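Local atomic coordinates of aminotransferase (Bacillus subtilis, PDB entry 6L1O), a protein that catalyses pyridoxal-phosphate-dependent amino-group transfer and belongs to the pathway that makes the dipeptide antibiotic bacilysin. Residues N151-D156 / N178-V183; V123-Y128 / G359-R364; N174-P179 / H205-G210; Y235-T240 / M248-G253. All coordinates share one frame; numbering follows the deposited sequence.

Interaction 1: N151-D156 / N178-V183; sequences NGYLPD and NPTGAV. With PLP (pyridoxal-5'-phosphate), chain E.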
# COMPACT_ATOMS: atom_id res chain seq x y z
N ASN B 151 -33.52 9.93 -13.09
CA ASN B 151 -32.43 10.86 -13.48
C ASN B 151 -31.24 10.16 -14.14
O ASN B 151 -30.19 10.74 -14.23
CB ASN B 151 -31.91 11.64 -12.27
CG ASN B 151 -33.00 12.30 -11.50
OD1 ASN B 151 -34.00 12.74 -12.07
ND2 ASN B 151 -32.83 12.41 -10.21
N GLY B 152 -31.44 8.93 -14.63
CA GLY B 152 -30.35 8.20 -15.31
C GLY B 152 -29.23 7.89 -14.32
O GLY B 152 -28.10 7.71 -14.67
N TYR B 153 -29.59 7.86 -13.04
CA TYR B 153 -28.68 7.54 -11.98
C TYR B 153 -27.55 8.54 -11.88
O TYR B 153 -26.47 8.22 -11.42
CB TYR B 153 -28.18 6.09 -12.14
CG TYR B 153 -29.24 5.05 -11.97
CD1 TYR B 153 -29.78 4.77 -10.73
CD2 TYR B 153 -29.60 4.23 -13.03
CE1 TYR B 153 -30.69 3.73 -10.55
CE2 TYR B 153 -30.52 3.22 -12.87
CZ TYR B 153 -31.06 2.98 -11.62
OH TYR B 153 -31.96 1.95 -11.49
N LEU B 154 -27.82 9.78 -12.31
CA LEU B 154 -26.94 10.90 -12.07
C LEU B 154 -27.48 11.76 -10.89
O LEU B 154 -28.69 11.93 -10.76
CB LEU B 154 -26.88 11.74 -13.32
CG LEU B 154 -26.36 11.08 -14.62
CD1 LEU B 154 -26.48 12.09 -15.78
CD2 LEU B 154 -24.91 10.64 -14.42
N PRO B 155 -26.60 12.28 -10.02
CA PRO B 155 -27.08 13.00 -8.85
C PRO B 155 -27.64 14.38 -9.31
O PRO B 155 -27.20 14.92 -10.32
CB PRO B 155 -25.81 13.21 -8.04
CG PRO B 155 -24.74 13.32 -9.06
CD PRO B 155 -25.13 12.31 -10.11
N ASP B 156 -28.64 14.87 -8.59
CA ASP B 156 -29.14 16.24 -8.75
C ASP B 156 -28.48 17.10 -7.67
O ASP B 156 -28.85 17.04 -6.49
CB ASP B 156 -30.67 16.26 -8.61
CG ASP B 156 -31.27 17.63 -8.92
OD1 ASP B 156 -30.53 18.66 -8.94
OD2 ASP B 156 -32.51 17.67 -9.12
N ASN B 178 -20.85 1.57 -10.93
CA ASN B 178 -21.00 0.37 -10.14
C ASN B 178 -21.92 0.79 -8.99
O ASN B 178 -21.54 1.59 -8.18
CB ASN B 178 -19.65 -0.08 -9.61
CG ASN B 178 -19.72 -1.30 -8.71
OD1 ASN B 178 -20.79 -1.87 -8.46
ND2 ASN B 178 -18.56 -1.70 -8.17
N PRO B 179 -23.13 0.22 -8.90
CA PRO B 179 -23.59 -0.99 -9.55
C PRO B 179 -24.59 -0.83 -10.69
O PRO B 179 -25.05 -1.83 -11.14
CB PRO B 179 -24.27 -1.69 -8.38
CG PRO B 179 -25.02 -0.55 -7.77
CD PRO B 179 -24.07 0.61 -7.81
N THR B 180 -24.93 0.40 -11.12
CA THR B 180 -26.11 0.58 -11.92
C THR B 180 -25.88 0.36 -13.40
O THR B 180 -26.82 0.10 -14.08
CB THR B 180 -26.79 1.95 -11.76
OG1 THR B 180 -25.92 2.99 -12.19
CG2 THR B 180 -27.28 2.18 -10.35
N GLY B 181 -24.65 0.50 -13.87
CA GLY B 181 -24.35 0.41 -15.28
C GLY B 181 -24.52 1.72 -15.99
O GLY B 181 -24.27 1.83 -17.19
N ALA B 182 -24.90 2.78 -15.25
CA ALA B 182 -25.20 4.05 -15.92
C ALA B 182 -23.92 4.75 -16.36
O ALA B 182 -22.86 4.50 -15.81
CB ALA B 182 -26.00 4.95 -14.96
N VAL B 183 -24.05 5.66 -17.29
CA VAL B 183 -22.93 6.38 -17.87
C VAL B 183 -23.17 7.87 -17.78
O VAL B 183 -24.28 8.27 -17.58
CB VAL B 183 -22.68 5.95 -19.33
CG1 VAL B 183 -22.16 4.50 -19.39
CG2 VAL B 183 -23.94 6.11 -20.19
N1 PLP E . -13.94 1.60 -8.08
C2 PLP E . -15.00 0.81 -8.33
C2A PLP E . -16.40 1.34 -8.26
C3 PLP E . -14.82 -0.61 -8.54
O3 PLP E . -15.83 -1.46 -8.75
C4 PLP E . -13.48 -1.06 -8.60
C4A PLP E . -13.35 -2.55 -8.46
C5 PLP E . -12.38 -0.14 -8.34
C6 PLP E . -12.67 1.19 -8.12
C5A PLP E . -10.94 -0.55 -8.46
O4P PLP E . -10.49 -1.47 -7.57
P PLP E . -8.89 -1.79 -7.47
O1P PLP E . -8.56 -1.60 -6.03
O2P PLP E . -8.10 -0.93 -8.43
O3P PLP E . -8.78 -3.23 -7.89
O HOH W 1 -26.95 8.45 -17.01

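Interaction 2: V123-Y128 / G359-R364; sequences VPNPGY and GSNGKR. With PLP (pyridoxal-5'-phosphate), chain E.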
# COMPACT_ATOMS: atom_id res chain seq x y z
N VAL B 123 -21.45 11.38 -1.03
CA VAL B 123 -21.32 10.05 -1.58
C VAL B 123 -22.61 9.60 -2.25
O VAL B 123 -23.69 9.73 -1.69
CB VAL B 123 -20.96 9.01 -0.48
CG1 VAL B 123 -20.88 7.60 -1.04
CG2 VAL B 123 -19.63 9.34 0.17
N PRO B 124 -22.50 9.03 -3.47
CA PRO B 124 -23.71 8.54 -4.16
C PRO B 124 -24.35 7.34 -3.50
O PRO B 124 -23.69 6.46 -2.91
CB PRO B 124 -23.19 8.24 -5.60
CG PRO B 124 -21.78 7.98 -5.41
CD PRO B 124 -21.31 8.89 -4.32
N ASN B 125 -25.68 7.27 -3.60
CA ASN B 125 -26.48 6.15 -3.08
C ASN B 125 -27.44 5.79 -4.23
O ASN B 125 -28.36 6.56 -4.54
CB ASN B 125 -27.20 6.56 -1.78
CG ASN B 125 -28.08 5.49 -1.21
OD1 ASN B 125 -28.18 4.38 -1.70
ND2 ASN B 125 -28.79 5.84 -0.15
N PRO B 126 -27.21 4.65 -4.89
CA PRO B 126 -26.20 3.61 -4.55
C PRO B 126 -24.80 3.98 -4.92
O PRO B 126 -24.59 4.81 -5.77
CB PRO B 126 -26.67 2.38 -5.33
CG PRO B 126 -27.54 2.89 -6.38
CD PRO B 126 -28.16 4.17 -5.91
N GLY B 127 -23.82 3.32 -4.29
CA GLY B 127 -22.43 3.62 -4.53
C GLY B 127 -21.52 2.49 -4.02
O GLY B 127 -21.86 1.74 -3.11
N TYR B 128 -20.36 2.40 -4.62
CA TYR B 128 -19.30 1.50 -4.17
C TYR B 128 -19.09 1.61 -2.64
O TYR B 128 -18.68 2.66 -2.15
CB TYR B 128 -18.06 1.89 -4.89
CG TYR B 128 -16.90 0.97 -4.85
CD1 TYR B 128 -17.04 -0.38 -5.21
CD2 TYR B 128 -15.62 1.45 -4.58
CE1 TYR B 128 -15.96 -1.24 -5.21
CE2 TYR B 128 -14.50 0.60 -4.62
CZ TYR B 128 -14.69 -0.72 -4.96
OH TYR B 128 -13.62 -1.58 -4.99
N GLY B 359 -26.16 0.73 -0.57
CA GLY B 359 -26.89 1.81 0.11
C GLY B 359 -28.38 1.56 0.02
O GLY B 359 -28.86 0.69 -0.71
N SER B 360 -29.14 2.37 0.74
CA SER B 360 -30.61 2.16 0.84
C SER B 360 -31.33 2.24 -0.51
O SER B 360 -32.36 1.59 -0.71
CB SER B 360 -31.19 3.20 1.82
OG SER B 360 -30.94 4.48 1.35
N ASN B 361 -30.81 3.02 -1.44
CA ASN B 361 -31.43 3.11 -2.75
C ASN B 361 -31.25 1.90 -3.65
O ASN B 361 -31.80 1.88 -4.73
CB ASN B 361 -30.98 4.34 -3.51
CG ASN B 361 -31.72 5.54 -3.07
OD1 ASN B 361 -32.94 5.52 -3.09
ND2 ASN B 361 -31.00 6.61 -2.66
N GLY B 362 -30.51 0.91 -3.17
CA GLY B 362 -30.39 -0.37 -3.82
C GLY B 362 -31.24 -1.50 -3.29
O GLY B 362 -31.12 -2.62 -3.74
N LYS B 363 -32.14 -1.21 -2.34
CA LYS B 363 -32.86 -2.26 -1.62
C LYS B 363 -33.78 -3.16 -2.47
O LYS B 363 -34.08 -4.25 -2.05
CB LYS B 363 -33.74 -1.65 -0.48
N ARG B 364 -34.21 -2.71 -3.65
CA ARG B 364 -35.05 -3.53 -4.50
C ARG B 364 -34.36 -4.03 -5.79
O ARG B 364 -35.00 -4.40 -6.76
CB ARG B 364 -36.35 -2.76 -4.83
CG ARG B 364 -37.20 -2.48 -3.59
CD ARG B 364 -38.68 -2.38 -3.91
NE ARG B 364 -39.16 -3.62 -4.53
CZ ARG B 364 -39.42 -4.76 -3.89
NH1 ARG B 364 -39.27 -4.87 -2.58
NH2 ARG B 364 -39.82 -5.83 -4.56
N1 PLP E . -13.94 1.60 -8.08
C2 PLP E . -15.00 0.81 -8.33
C2A PLP E . -16.40 1.34 -8.26
C3 PLP E . -14.82 -0.61 -8.54
O3 PLP E . -15.83 -1.46 -8.75
C4 PLP E . -13.48 -1.06 -8.60
C4A PLP E . -13.35 -2.55 -8.46
C5 PLP E . -12.38 -0.14 -8.34
C6 PLP E . -12.67 1.19 -8.12
C5A PLP E . -10.94 -0.55 -8.46
O4P PLP E . -10.49 -1.47 -7.57
P PLP E . -8.89 -1.79 -7.47
O1P PLP E . -8.56 -1.60 -6.03
O2P PLP E . -8.10 -0.93 -8.43
O3P PLP E . -8.78 -3.23 -7.89

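Interaction 3: N174-P179 / H205-G210; sequences NYPNNP and HDFAYG. With PLP (pyridoxal-5'-phosphate), chain E.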
# COMPACT_ATOMS: atom_id res chain seq x y z
N ASN B 174 -18.80 8.15 -9.84
CA ASN B 174 -18.34 6.93 -10.46
C ASN B 174 -19.12 6.60 -11.73
O ASN B 174 -20.21 6.04 -11.65
CB ASN B 174 -18.47 5.81 -9.43
CG ASN B 174 -18.18 4.45 -9.98
OD1 ASN B 174 -18.88 3.51 -9.69
ND2 ASN B 174 -17.14 4.33 -10.78
N TYR B 175 -18.58 6.93 -12.89
CA TYR B 175 -19.20 6.60 -14.20
C TYR B 175 -18.17 6.15 -15.21
O TYR B 175 -17.13 6.77 -15.36
CB TYR B 175 -20.08 7.76 -14.75
CG TYR B 175 -21.17 8.16 -13.75
CD1 TYR B 175 -22.38 7.48 -13.71
CD2 TYR B 175 -20.94 9.12 -12.80
CE1 TYR B 175 -23.31 7.79 -12.79
CE2 TYR B 175 -21.89 9.43 -11.85
CZ TYR B 175 -23.07 8.76 -11.83
OH TYR B 175 -24.01 9.04 -10.86
N PRO B 176 -18.44 5.04 -15.93
CA PRO B 176 -19.58 4.11 -15.85
C PRO B 176 -19.73 3.55 -14.50
O PRO B 176 -18.74 3.27 -13.84
CB PRO B 176 -19.22 3.03 -16.91
CG PRO B 176 -18.29 3.72 -17.81
CD PRO B 176 -17.45 4.57 -16.90
N ASN B 177 -20.98 3.39 -14.03
CA ASN B 177 -21.29 3.24 -12.60
C ASN B 177 -21.45 1.80 -12.07
O ASN B 177 -22.07 0.95 -12.68
CB ASN B 177 -22.58 3.99 -12.32
CG ASN B 177 -23.00 3.96 -10.88
OD1 ASN B 177 -23.85 3.17 -10.49
ND2 ASN B 177 -22.39 4.76 -10.08
N ASN B 178 -20.85 1.57 -10.93
CA ASN B 178 -21.00 0.37 -10.14
C ASN B 178 -21.92 0.79 -8.99
O ASN B 178 -21.54 1.59 -8.18
CB ASN B 178 -19.65 -0.08 -9.61
CG ASN B 178 -19.72 -1.30 -8.71
OD1 ASN B 178 -20.79 -1.87 -8.46
ND2 ASN B 178 -18.56 -1.70 -8.17
N PRO B 179 -23.13 0.22 -8.90
CA PRO B 179 -23.59 -0.99 -9.55
C PRO B 179 -24.59 -0.83 -10.69
O PRO B 179 -25.05 -1.83 -11.14
CB PRO B 179 -24.27 -1.69 -8.38
CG PRO B 179 -25.02 -0.55 -7.77
CD PRO B 179 -24.07 0.61 -7.81
N HIS B 205 -13.23 11.56 -9.26
CA HIS B 205 -14.03 10.71 -10.14
C HIS B 205 -13.40 9.33 -10.24
O HIS B 205 -12.21 9.23 -10.57
CB HIS B 205 -14.17 11.32 -11.51
CG HIS B 205 -14.97 10.47 -12.44
ND1 HIS B 205 -14.45 9.95 -13.60
CD2 HIS B 205 -16.22 10.00 -12.34
CE1 HIS B 205 -15.36 9.21 -14.19
NE2 HIS B 205 -16.45 9.23 -13.44
N ASP B 206 -14.19 8.31 -9.98
CA ASP B 206 -13.72 6.94 -9.97
C ASP B 206 -13.97 6.39 -11.40
O ASP B 206 -15.13 6.14 -11.78
CB ASP B 206 -14.45 6.14 -8.88
CG ASP B 206 -13.95 4.72 -8.71
OD1 ASP B 206 -13.14 4.24 -9.54
OD2 ASP B 206 -14.39 4.04 -7.75
N PHE B 207 -12.90 6.21 -12.16
CA PHE B 207 -13.00 5.84 -13.55
C PHE B 207 -12.57 4.37 -13.77
O PHE B 207 -12.05 4.02 -14.81
CB PHE B 207 -12.17 6.84 -14.39
CG PHE B 207 -12.60 7.02 -15.81
CD1 PHE B 207 -13.91 6.90 -16.21
CD2 PHE B 207 -11.66 7.43 -16.78
CE1 PHE B 207 -14.31 7.15 -17.49
CE2 PHE B 207 -12.06 7.70 -18.10
CZ PHE B 207 -13.39 7.56 -18.46
N ALA B 208 -12.90 3.50 -12.81
CA ALA B 208 -12.54 2.10 -12.85
C ALA B 208 -13.06 1.36 -14.08
O ALA B 208 -12.41 0.44 -14.55
CB ALA B 208 -13.01 1.40 -11.62
N TYR B 209 -14.21 1.80 -14.62
CA TYR B 209 -14.84 1.12 -15.76
C TYR B 209 -14.76 1.98 -17.01
O TYR B 209 -15.54 1.80 -17.99
CB TYR B 209 -16.31 0.70 -15.41
CG TYR B 209 -16.37 -0.21 -14.23
CD1 TYR B 209 -16.17 -1.61 -14.38
CD2 TYR B 209 -16.53 0.28 -12.93
CE1 TYR B 209 -16.16 -2.43 -13.30
CE2 TYR B 209 -16.52 -0.56 -11.85
CZ TYR B 209 -16.33 -1.91 -12.04
OH TYR B 209 -16.29 -2.76 -10.99
N GLY B 210 -13.79 2.89 -17.02
CA GLY B 210 -13.58 3.81 -18.12
C GLY B 210 -13.31 3.23 -19.47
O GLY B 210 -13.36 3.96 -20.46
N1 PLP E . -13.94 1.60 -8.08
C2 PLP E . -15.00 0.81 -8.33
C2A PLP E . -16.40 1.34 -8.26
C3 PLP E . -14.82 -0.61 -8.54
O3 PLP E . -15.83 -1.46 -8.75
C4 PLP E . -13.48 -1.06 -8.60
C4A PLP E . -13.35 -2.55 -8.46
C5 PLP E . -12.38 -0.14 -8.34
C6 PLP E . -12.67 1.19 -8.12
C5A PLP E . -10.94 -0.55 -8.46
O4P PLP E . -10.49 -1.47 -7.57
P PLP E . -8.89 -1.79 -7.47
O1P PLP E . -8.56 -1.60 -6.03
O2P PLP E . -8.10 -0.93 -8.43
O3P PLP E . -8.78 -3.23 -7.89
O HOH W 2 -16.06 3.91 -13.64

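Interaction 4: Y235-T240 / M248-G253; sequences YSFSKT and MAFAVG. With PLP (pyridoxal-5'-phosphate), chain E.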
# COMPACT_ATOMS: atom_id res chain seq x y z
N TYR B 235 -7.88 6.08 -11.94
CA TYR B 235 -7.86 5.10 -13.01
C TYR B 235 -7.21 3.81 -12.49
O TYR B 235 -6.10 3.87 -11.96
CB TYR B 235 -7.08 5.61 -14.24
CG TYR B 235 -7.33 4.74 -15.48
CD1 TYR B 235 -8.36 5.04 -16.38
CD2 TYR B 235 -6.68 3.53 -15.64
CE1 TYR B 235 -8.63 4.23 -17.48
CE2 TYR B 235 -6.97 2.70 -16.72
CZ TYR B 235 -7.96 3.07 -17.65
OH TYR B 235 -8.23 2.20 -18.71
N SER B 236 -7.89 2.68 -12.62
CA SER B 236 -7.35 1.36 -12.21
C SER B 236 -6.93 0.46 -13.39
O SER B 236 -7.57 0.44 -14.44
CB SER B 236 -8.39 0.63 -11.36
OG SER B 236 -7.89 -0.65 -10.96
N PHE B 237 -5.90 -0.36 -13.19
CA PHE B 237 -5.54 -1.35 -14.16
C PHE B 237 -6.45 -2.59 -14.06
O PHE B 237 -6.47 -3.38 -14.96
CB PHE B 237 -4.05 -1.73 -14.00
CG PHE B 237 -3.10 -0.69 -14.54
CD1 PHE B 237 -2.57 -0.75 -15.80
CD2 PHE B 237 -2.78 0.40 -13.73
CE1 PHE B 237 -1.74 0.27 -16.29
CE2 PHE B 237 -1.93 1.40 -14.18
CZ PHE B 237 -1.44 1.36 -15.48
N SER B 238 -7.22 -2.70 -12.98
CA SER B 238 -7.86 -3.94 -12.60
C SER B 238 -8.86 -4.43 -13.60
O SER B 238 -8.75 -5.56 -14.08
CB SER B 238 -8.52 -3.84 -11.20
OG SER B 238 -7.53 -3.58 -10.21
N LYS B 239 -9.77 -3.55 -14.01
CA LYS B 239 -10.83 -3.95 -14.93
C LYS B 239 -10.41 -3.82 -16.38
O LYS B 239 -10.74 -4.64 -17.18
CB LYS B 239 -12.10 -3.13 -14.66
CG LYS B 239 -12.59 -3.17 -13.21
CD LYS B 239 -12.48 -4.57 -12.60
CE LYS B 239 -12.98 -4.65 -11.20
NZ LYS B 239 -12.97 -3.35 -10.51
N THR B 240 -9.72 -2.75 -16.73
CA THR B 240 -9.37 -2.50 -18.10
C THR B 240 -8.51 -3.59 -18.69
O THR B 240 -8.71 -4.01 -19.82
CB THR B 240 -8.63 -1.14 -18.25
OG1 THR B 240 -9.52 -0.09 -17.85
CG2 THR B 240 -8.25 -0.92 -19.70
N MET B 248 -2.52 -2.13 -9.22
CA MET B 248 -1.98 -0.90 -9.76
C MET B 248 -3.07 0.07 -10.17
O MET B 248 -4.12 -0.35 -10.70
CB MET B 248 -1.06 -1.19 -10.94
CG MET B 248 0.32 -1.78 -10.48
SD MET B 248 1.47 -1.88 -11.82
CE MET B 248 0.74 -3.17 -12.73
N ALA B 249 -2.85 1.36 -9.89
CA ALA B 249 -3.79 2.39 -10.21
C ALA B 249 -3.07 3.73 -10.22
O ALA B 249 -1.92 3.84 -9.75
CB ALA B 249 -4.94 2.38 -9.19
N PHE B 250 -3.71 4.76 -10.79
CA PHE B 250 -3.11 6.07 -10.71
C PHE B 250 -4.17 7.13 -10.59
O PHE B 250 -5.34 6.87 -10.85
CB PHE B 250 -2.16 6.32 -11.89
CG PHE B 250 -2.80 6.20 -13.24
CD1 PHE B 250 -3.51 7.29 -13.80
CD2 PHE B 250 -2.74 5.03 -13.95
CE1 PHE B 250 -4.11 7.18 -15.06
CE2 PHE B 250 -3.35 4.92 -15.19
CZ PHE B 250 -4.02 5.98 -15.75
N ALA B 251 -3.76 8.31 -10.09
CA ALA B 251 -4.61 9.49 -10.14
C ALA B 251 -4.03 10.49 -11.10
O ALA B 251 -2.79 10.68 -11.15
CB ALA B 251 -4.80 10.13 -8.80
N VAL B 252 -4.91 11.12 -11.87
CA VAL B 252 -4.52 12.23 -12.72
C VAL B 252 -5.43 13.40 -12.40
O VAL B 252 -6.64 13.22 -12.19
CB VAL B 252 -4.60 11.92 -14.21
CG1 VAL B 252 -3.36 11.24 -14.68
CG2 VAL B 252 -5.83 11.07 -14.55
N GLY B 253 -4.84 14.59 -12.33
CA GLY B 253 -5.62 15.81 -12.15
C GLY B 253 -4.84 16.94 -11.48
O GLY B 253 -3.66 17.11 -11.73
N1 PLP E . -13.94 1.60 -8.08
C2 PLP E . -15.00 0.81 -8.33
C2A PLP E . -16.40 1.34 -8.26
C3 PLP E . -14.82 -0.61 -8.54
O3 PLP E . -15.83 -1.46 -8.75
C4 PLP E . -13.48 -1.06 -8.60
C4A PLP E . -13.35 -2.55 -8.46
C5 PLP E . -12.38 -0.14 -8.34
C6 PLP E . -12.67 1.19 -8.12
C5A PLP E . -10.94 -0.55 -8.46
O4P PLP E . -10.49 -1.47 -7.57
P PLP E . -8.89 -1.79 -7.47
O1P PLP E . -8.56 -1.60 -6.03
O2P PLP E . -8.10 -0.93 -8.43
O3P PLP E . -8.78 -3.23 -7.89
O HOH W 3 -4.75 -3.62 -10.38

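Interaction 1: N151-D156 / N178-V183
The methyl of Thr-180 sits squarely over the ring of Tyr-153: CG2 lies 3.7 Å from the ring centroid and 14° off the normal, a CH-pi contact on one face. The rotation of Thr-180 explains it. OG1 stands between its own backbone N and carbonyl carbon (chi1 63°), which turns CG2 to the aromatic ring and keeps the hydroxyl next to the backbone. There OG1 accepts from Ala-182 N at 3.2 Å, an ST turn, and it is also hydrogen-bonded to Asn-177, so two polar bonds fix the methyl's position. On the other side of the contact, a type I' turn from Asn-151 to Leu-154 holds out Tyr-153, whose ring also meets Trp-327. This is a surface contact of the class I aminotransferase fold, and its second segment, in the loop that follows strand 168-174, begins at the cofactor: Asn-178 ND2 donates to PLP O3 at 2.8 Å. At the base of the tyrosine side chain, Ala-182 CB rests 3.7 Å from Tyr-153 CB and 3.5 Å from Gly-152 O. Water 1 joins the two backbones, donating to Gly-152 O and to Val-183 O, each at 2.7 Å, while Leu-154 CD2 approaches that same Val-183 carbonyl.

Interaction 2: V123-Y128 / G359-R364
Asn-125 reaches across to the turn at Ser-360 and Asn-361 and uses both ends of its amide. OD1 accepts from Asn-361 N at 3.0 Å, the donor tilted 28° from the carbonyl plane; ND2 donates a hydrogen bond to Ser-360 OG at 3.0 Å, with the oxygen lying in the amide plane. With CG anti to the backbone N (chi1 177°), the amide is carried away from its strand and up to the turn. A weak bond runs back, from Asn-361 ND2 to Asn-125 O at 3.2 Å, and the two asparagine side chains cross at about a right angle. Next to them, Pro-126 CD packs on Asn-361 CB at 3.7 Å.

Further out, the turn keeps its own shape: Gly-362 N bonds to Gly-359 O at 3.0 Å, closing the turn that contains the 3-10 segment 360-362. Asn-125 ND2 has a second, weak partner in Glu-144, and backbone bonding of Gly-127 with Phe-358 continues the join. Beyond the cis peptide before Pro-126, the chain delivers Tyr-128 to the cofactor, where PLP C2 lies over the centre of its ring, 3.6 Å above the plane. An aromatic ring laid over the pyridine face, on a loop leaving the large-domain sheet and here joined to the C-terminal small domain, is typical of fold-type I PLP enzymes.

Interaction 3: N174-P179 / H205-G210
Asn-174 and Asp-206 extend alongside one another from neighbouring strand ends, the amide of Asn-174 carried there by CG anti to its backbone N (chi1 173°). Asn-174 ND2 donates to Asp-206 O at 2.9 Å; the oxygen lies in the amide plane, though the donor stands 40° above the carbonyl plane. The other end of that amide, OD1, accepts from Asn-178 N at 3.0 Å, nearly straight (172°). Thus one side chain, held at both ends, ties the strand end at Asp-206 to the bend carrying Asn-178. Tyr-175 N donates to His-205 NE2 at 3.2 Å, and ND1 of that histidine bonds to Glu-233.

Water 2 bridges the segments, donating to Pro-176 O and Asp-206 O and accepting from Tyr-209 N.

Apolar packing centres on Pro-176, which follows a cis peptide: its CB meets Tyr-209 CB at 4.0 Å and its CD meets Phe-207 CE1 at 4.1 Å. A separate carbonyl-to-ring-edge contact puts Tyr-175 O in the plane of the Phe-207 ring, 3.3 Å from CD1.

At the cofactor, Tyr-209 OH is hydrogen-bonded to PLP O3 at 2.6 Å, and Ala-208 CB faces the pyridine ring at C6. Asp-206 OD2, also bonded to Tyr-131, lies 2.5 Å from PLP N1. As in other fold-type I enzymes, an aspartate beside the ring nitrogen probably favours its protonated form and strengthens the ring as an electron sink.

Interaction 4: Y235-T240 / M248-G253
Strands 231-236 and 249-253 run antiparallel here, Tyr-235 and Phe-250 forming a hydrogen-bonded pair (Tyr-235 N to Phe-250 O 2.9 Å, Phe-250 N to Tyr-235 O 2.8 Å) and Ser-236 and Ala-249 a non-hydrogen-bonded one, while a third bond, Phe-237 N to Met-248 O at 3.1 Å, extends the ladder as the first chain leaves the sheet.

On the face of Tyr-235 and Phe-250 there is an aromatic cluster. Phe-250 puts CG between its backbone N and carbonyl carbon (chi1 58°), which brings one face of its ring against Tyr-235 CB, 3.7 Å from the centroid. The two rings are nearly parallel (15°) but strongly displaced, with little face-to-face overlap. Phe-237 comes in across Phe-250, its CE2 3.7 Å from CD2 at the ring's edge, and its own ring has a Met-aromatic contact with Met-248 SD. Helices 73-87 and 274-285 pack against this cluster.

Ser-236, on the other face, is the N-cap of a short, weakly bonded helix; its OG accepts from Ser-238 N. The same hydroxyl donates to PLP O2P at 2.6 Å, and Ser-238 OG donates to PLP O3P at 2.7 Å. Water 3 links Ser-238 OG to Met-248 N.

Lys-239 NZ stands 2.2 Å from PLP C4A, too close for an ordinary non-bonded contact, so its bonding state is doubtful. The strand-to-helix turn thus grips the phosphate with two hydroxyls, where the helix N terminus may add favourable polarity, and brings to C4A of the cofactor the lysine that in this family forms the Schiff base.

Coming from the N terminus, the chain enters interaction 2 at 123-128, but that loop stays open until 359-364 and encloses all the others. Interaction 1 opens next at 151-156; before it closes at 178-183, interaction 3 has begun at 174-179, so the two loops overlap and share Asn-178 and Pro-179. Interaction 3 closes at 205-210, and interaction 4, a short hairpin-like return from 235-240 to 248-253, follows in series. Interactions 3 and 4 meet across neighbouring strands 202-206 and 231-236 of the central sheet. Interaction 2 joins that sheet to the C-terminal part of the chain, and all four converge on PLP.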